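Side-chain contacts in glutathione s-transferase protein (PDB 3TOU), which binds glutathione and probably transfers it to electrophilic substrates as a glutathione transferase: residues E135-M140 and A183-F188; V90-W95 and W149-H154. All blocks are in the same frame, centred on the assembly; numbering follows the deposited sequence.

Contact 1 of 2, residues E135-M140 and A183-F188; sequences EALKAM and ANLAAF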
loop_
_atom_site.group_PDB
_atom_site.type_symbol
_atom_site.label_atom_id
_atom_site.label_comp_id
_atom_site.label_asym_id
_atom_site.label_seq_id
_atom_site.Cartn_x
_atom_site.Cartn_y
_atom_site.Cartn_z
ATOM N N GLU A 135 -15.423 -3.086 9.288
ATOM C CA GLU A 135 -14.692 -2.318 10.303
ATOM C C GLU A 135 -14.034 -1.061 9.736
ATOM O O GLU A 135 -13.978 -0.035 10.423
ATOM C CB GLU A 135 -13.644 -3.187 11.014
ATOM C CG GLU A 135 -14.247 -4.261 11.941
ATOM C CD GLU A 135 -15.023 -3.651 13.104
ATOM O OE1 GLU A 135 -14.482 -2.746 13.774
ATOM O OE2 GLU A 135 -16.173 -4.070 13.342
ATOM N N ALA A 136 -13.532 -1.135 8.497
ATOM C CA ALA A 136 -12.987 0.067 7.849
ATOM C C ALA A 136 -14.069 1.126 7.665
ATOM O O ALA A 136 -13.822 2.299 7.927
ATOM C CB ALA A 136 -12.309 -0.269 6.497
ATOM N N LEU A 137 -15.272 0.700 7.255
ATOM C CA LEU A 137 -16.400 1.634 7.080
ATOM C C LEU A 137 -16.792 2.298 8.393
ATOM O O LEU A 137 -17.019 3.522 8.435
ATOM C CB LEU A 137 -17.603 0.928 6.460
ATOM C CG LEU A 137 -17.486 0.562 4.980
ATOM C CD1 LEU A 137 -18.574 -0.466 4.630
ATOM C CD2 LEU A 137 -17.538 1.805 4.063
ATOM N N LYS A 138 -16.837 1.514 9.467
ATOM C CA LYS A 138 -17.112 2.064 10.797
ATOM C C LYS A 138 -16.100 3.140 11.184
ATOM O O LYS A 138 -16.492 4.208 11.654
ATOM C CB LYS A 138 -17.156 0.961 11.862
ATOM C CG LYS A 138 -18.339 0.026 11.692
ATOM C CD LYS A 138 -18.386 -1.016 12.798
ATOM C CE LYS A 138 -19.567 -1.937 12.599
ATOM N NZ LYS A 138 -19.543 -3.051 13.581
ATOM N N ALA A 139 -14.810 2.871 10.946
ATOM C CA ALA A 139 -13.746 3.836 11.252
ATOM C C ALA A 139 -13.818 5.088 10.406
ATOM O O ALA A 139 -13.557 6.177 10.913
ATOM C CB ALA A 139 -12.370 3.204 11.104
ATOM N N MET A 140 -14.119 4.933 9.111
ATOM C CA MET A 140 -14.321 6.093 8.245
ATOM C C MET A 140 -15.469 6.960 8.765
ATOM O O MET A 140 -15.341 8.184 8.822
ATOM C CB MET A 140 -14.661 5.663 6.826
ATOM C CG MET A 140 -13.495 4.990 6.094
ATOM S SD MET A 140 -14.027 4.436 4.465
ATOM C CE MET A 140 -12.419 3.995 3.787
ATOM N N ALA A 183 -24.936 7.132 7.613
ATOM C CA ALA A 183 -25.527 8.331 7.027
ATOM C C ALA A 183 -24.486 9.377 6.641
ATOM O O ALA A 183 -24.594 9.995 5.581
ATOM C CB ALA A 183 -26.561 8.946 7.988
ATOM N N ASN A 184 -23.477 9.573 7.491
ATOM C CA ASN A 184 -22.481 10.598 7.190
ATOM C C ASN A 184 -21.634 10.256 5.948
ATOM O O ASN A 184 -21.299 11.144 5.160
ATOM C CB ASN A 184 -21.656 11.012 8.415
ATOM C CG ASN A 184 -20.718 9.916 8.941
ATOM O OD1 ASN A 184 -20.869 8.724 8.659
ATOM N ND2 ASN A 184 -19.741 10.341 9.738
ATOM N N LEU A 185 -21.362 8.971 5.750
ATOM C CA LEU A 185 -20.673 8.515 4.523
ATOM C C LEU A 185 -21.548 8.650 3.287
ATOM O O LEU A 185 -21.056 9.001 2.211
ATOM C CB LEU A 185 -20.165 7.076 4.665
ATOM C CG LEU A 185 -19.111 6.824 5.756
ATOM C CD1 LEU A 185 -18.606 5.367 5.706
ATOM C CD2 LEU A 185 -17.935 7.811 5.640
ATOM N N ALA A 186 -22.849 8.385 3.434
ATOM C CA ALA A 186 -23.790 8.578 2.337
ATOM C C ALA A 186 -23.782 10.025 1.855
ATOM O O ALA A 186 -23.708 10.276 0.653
ATOM C CB ALA A 186 -25.221 8.141 2.743
ATOM N N ALA A 187 -23.846 10.960 2.800
ATOM C CA ALA A 187 -23.819 12.393 2.524
ATOM C C ALA A 187 -22.482 12.826 1.922
ATOM O O ALA A 187 -22.450 13.596 0.954
ATOM C CB ALA A 187 -24.107 13.185 3.796
ATOM N N PHE A 188 -21.390 12.316 2.498
ATOM C CA PHE A 188 -20.046 12.583 1.993
ATOM C C PHE A 188 -19.928 12.196 0.521
ATOM O O PHE A 188 -19.401 12.967 -0.305
ATOM C CB PHE A 188 -19.009 11.809 2.814
ATOM C CG PHE A 188 -17.621 11.839 2.226
ATOM C CD1 PHE A 188 -16.751 12.896 2.510
ATOM C CD2 PHE A 188 -17.187 10.810 1.380
ATOM C CE1 PHE A 188 -15.465 12.924 1.962
ATOM C CE2 PHE A 188 -15.902 10.839 0.809
ATOM C CZ PHE A 188 -15.044 11.893 1.111
#
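Inside the all-helical C-terminal domain of this glutathione transferase, helix 183-193 packs against the long helix 123-144 through L185, whose two methyl groups are received by L137 and M140. CD1 of L185 does double duty: it lies 3.7 Å from the carbonyl O of L137 and 4.1 Å from CD2 of the same residue. The two leucine side chains meet at a slant, methyl against methyl, rather than lying flat along one another. The second branch, CD2 of L185, turns to the next turn of the helix and sits 4.1 Å from M140 CB, with the backbone carbon of M140 equally close. L185 reaches this position because its CG is anti to its own carbonyl carbon (chi1 -63°) and its CB already points at helix 123-144.

No hydrogen bond or charge pair joins 135-140 to 183-188, and the buried area is a modest 139 Å². The fold supplies more apolar cover: L166 and L169 of helix 157-172 and L102 of helix 86-114 pack on L137, while W178 touches both leucines. M140 uses mainly its root here. Its chain runs on extended beyond CG (chi2 177°), carrying the sulfur away from L185 and the side chain onto L98, A99 and L102 of helix 86-114. Beside the leucine, N184 adds polar ties: OD1 to S141 OG on helix 123-144 and ND2 to A145 O just past its end. Another side of helix 123-144 faces the dimer partner, with A136 packed on L48 and A139 on P47 of the second subunit.

Contact 2 of 2, residues V90-W95 and W149-H154; sequences VEVRCW and WCNGNH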
loop_
_atom_site.group_PDB
_atom_site.type_symbol
_atom_site.label_atom_id
_atom_site.label_comp_id
_atom_site.label_asym_id
_atom_site.label_seq_id
_atom_site.Cartn_x
_atom_site.Cartn_y
_atom_site.Cartn_z
ATOM N N VAL A 90 0.142 13.572 8.700
ATOM C CA VAL A 90 0.059 12.167 9.138
ATOM C C VAL A 90 -1.390 11.655 9.106
ATOM O O VAL A 90 -1.630 10.526 8.675
ATOM C CB VAL A 90 0.789 11.878 10.501
ATOM C CG1 VAL A 90 0.072 12.494 11.691
ATOM C CG2 VAL A 90 0.925 10.371 10.716
ATOM N N GLU A 91 -2.337 12.506 9.504
ATOM C CA GLU A 91 -3.754 12.183 9.461
ATOM C C GLU A 91 -4.193 11.866 8.032
ATOM O O GLU A 91 -4.869 10.857 7.806
ATOM C CB GLU A 91 -4.595 13.318 10.052
ATOM C CG GLU A 91 -4.682 13.279 11.589
ATOM C CD GLU A 91 -4.994 14.628 12.226
ATOM O OE1 GLU A 91 -5.181 15.624 11.490
ATOM O OE2 GLU A 91 -5.048 14.685 13.475
ATOM N N VAL A 92 -3.808 12.713 7.079
ATOM C CA VAL A 92 -4.155 12.476 5.659
ATOM C C VAL A 92 -3.535 11.165 5.129
ATOM O O VAL A 92 -4.224 10.403 4.437
ATOM C CB VAL A 92 -3.834 13.709 4.765
ATOM C CG1 VAL A 92 -3.899 13.366 3.266
ATOM C CG2 VAL A 92 -4.831 14.821 5.060
ATOM N N ARG A 93 -2.278 10.882 5.504
ATOM C CA ARG A 93 -1.628 9.623 5.098
ATOM C C ARG A 93 -2.352 8.407 5.707
ATOM O O ARG A 93 -2.557 7.384 5.039
ATOM C CB ARG A 93 -0.144 9.576 5.509
ATOM C CG ARG A 93 0.679 10.860 5.382
ATOM C CD ARG A 93 1.059 11.204 3.975
ATOM N NE ARG A 93 1.853 10.146 3.357
ATOM C CZ ARG A 93 1.996 9.992 2.046
ATOM N NH1 ARG A 93 1.410 10.827 1.198
ATOM N NH2 ARG A 93 2.720 8.991 1.583
ATOM N N CYS A 94 -2.750 8.532 6.970
ATOM C CA CYS A 94 -3.462 7.439 7.644
ATOM C C CYS A 94 -4.850 7.225 6.999
ATOM O O CYS A 94 -5.268 6.085 6.799
ATOM C CB CYS A 94 -3.561 7.703 9.146
ATOM S SG CYS A 94 -4.315 6.345 10.069
ATOM N N TRP A 95 -5.547 8.312 6.652
ATOM C CA TRP A 95 -6.832 8.176 5.951
ATOM C C TRP A 95 -6.648 7.444 4.631
ATOM O O TRP A 95 -7.461 6.588 4.267
ATOM C CB TRP A 95 -7.444 9.542 5.651
ATOM C CG TRP A 95 -8.333 10.123 6.711
ATOM C CD1 TRP A 95 -8.013 11.133 7.590
ATOM C CD2 TRP A 95 -9.701 9.783 6.975
ATOM N NE1 TRP A 95 -9.092 11.419 8.397
ATOM C CE2 TRP A 95 -10.142 10.611 8.040
ATOM C CE3 TRP A 95 -10.592 8.849 6.432
ATOM C CZ2 TRP A 95 -11.439 10.531 8.567
ATOM C CZ3 TRP A 95 -11.884 8.769 6.951
ATOM C CH2 TRP A 95 -12.297 9.612 8.005
ATOM N N TRP A 149 -15.157 17.552 5.248
ATOM C CA TRP A 149 -14.017 16.846 4.662
ATOM C C TRP A 149 -13.355 15.981 5.725
ATOM O O TRP A 149 -13.478 16.256 6.923
ATOM C CB TRP A 149 -13.021 17.863 4.104
ATOM C CG TRP A 149 -13.590 18.774 3.039
ATOM C CD1 TRP A 149 -13.835 20.111 3.155
ATOM C CD2 TRP A 149 -13.977 18.409 1.702
ATOM N NE1 TRP A 149 -14.341 20.602 1.976
ATOM C CE2 TRP A 149 -14.447 19.581 1.072
ATOM C CE3 TRP A 149 -13.985 17.204 0.985
ATOM C CZ2 TRP A 149 -14.908 19.591 -0.253
ATOM C CZ3 TRP A 149 -14.451 17.210 -0.330
ATOM C CH2 TRP A 149 -14.905 18.401 -0.933
ATOM N N CYS A 150 -12.638 14.946 5.294
ATOM C CA CYS A 150 -11.930 14.061 6.222
ATOM C C CYS A 150 -10.939 14.797 7.122
ATOM O O CYS A 150 -10.854 14.505 8.315
ATOM C CB CYS A 150 -11.215 12.945 5.455
ATOM S SG CYS A 150 -12.323 11.764 4.680
ATOM N N ASN A 151 -10.210 15.754 6.547
ATOM C CA ASN A 151 -9.173 16.522 7.260
ATOM C C ASN A 151 -9.156 17.994 6.851
ATOM O O ASN A 151 -9.155 18.321 5.656
ATOM C CB ASN A 151 -7.788 15.916 7.010
ATOM C CG ASN A 151 -6.691 16.567 7.858
ATOM O OD1 ASN A 151 -5.975 17.458 7.396
ATOM N ND2 ASN A 151 -6.563 16.120 9.099
ATOM N N GLY A 152 -9.121 18.886 7.844
ATOM C CA GLY A 152 -9.073 20.332 7.574
ATOM C C GLY A 152 -10.332 20.857 6.898
ATOM O O GLY A 152 -11.409 20.278 7.049
ATOM N N ASN A 153 -10.190 21.934 6.126
ATOM C CA ASN A 153 -11.350 22.599 5.520
ATOM C C ASN A 153 -11.490 22.446 4.010
ATOM O O ASN A 153 -12.304 23.131 3.387
ATOM C CB ASN A 153 -11.423 24.092 5.927
ATOM C CG ASN A 153 -10.229 24.919 5.428
ATOM O OD1 ASN A 153 -10.060 25.148 4.225
ATOM N ND2 ASN A 153 -9.416 25.402 6.366
ATOM N N HIS A 154 -10.711 21.545 3.415
ATOM C CA HIS A 154 -10.724 21.416 1.972
ATOM C C HIS A 154 -10.470 19.977 1.555
ATOM O O HIS A 154 -10.013 19.162 2.367
ATOM C CB HIS A 154 -9.703 22.368 1.316
ATOM C CG HIS A 154 -8.285 22.129 1.740
ATOM N ND1 HIS A 154 -7.702 22.794 2.797
ATOM C CD2 HIS A 154 -7.333 21.301 1.244
ATOM C CE1 HIS A 154 -6.451 22.386 2.934
ATOM N NE2 HIS A 154 -6.206 21.475 2.009
HETATM O O HOH W 1 -8.399 13.901 10.063
#
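The side chain of C150 lies over one face of the W95 indole, its CB-SG bond running along the ring system, and this is the close-packed half of the contact between helix 86-114 and the loop that leads into helix 157-172. Its CB stands over the face of the five-membered ring, 3.8 Å from the centroid, as a CH-pi contact. SG sits 3.7 Å from the centroid of the six-membered ring and only 9° off its normal, a cysteine sulfur-aromatic contact. With SG anti to the carbonyl carbon, each of the two atoms has a ring beneath it. A158 of helix 157-172 touches both residues, and V162 adds to the packing on W95.

In the C-terminal helical domain, the connection between helices 123-144 and 157-172 packs here against the early part of helix 86-114. The loop is further tied to helix 157-172 by C150 N, hydrogen-bonded to D159 OD1.

Around N151 the packing gives way to polar contacts, one of them bridged by a water. That water lies in the plane of the W95 ring at its edge, accepting from NE1 at 3.1 Å and from N151 ND2 at 3.0 Å while donating to C150 O at 3.1 Å. It thereby bridges the indole N-H and a carbonyl that make no direct bond. C150 O is also held by R147 NH2. N151 ND2 approaches E91 OE1 at 2.8 Å, but the bond is bent to 125° and weak, with the amide and carboxylate planes 61° apart. The stronger partner of E91 is R87, which forms a salt bridge with OE2. V92 CG2 meets N151 at 3.7 Å from CB, with the amide OD1 equally close.

Overall arrangement
Beyond the thioredoxin-like N-terminal domain, the chain enters helix 86-114 and lays down 90-95, the first half of contact 2. It then returns along helix 123-144, passing 135-140, before the loop at 149-154 closes contact 2. Helix 157-172 and the short helix 178-181 follow, and 183-188 closes contact 1. The two closures therefore cross, since their segments alternate along the chain. Their centres lie 14 Å apart, and they meet directly where M140 O packs 3.5 Å from W95 CH2. Contact 2 fastens the inter-helix loop to helix 86-114, contact 1 the late helix 183-193 to helix 123-144, and both also touch the second subunit.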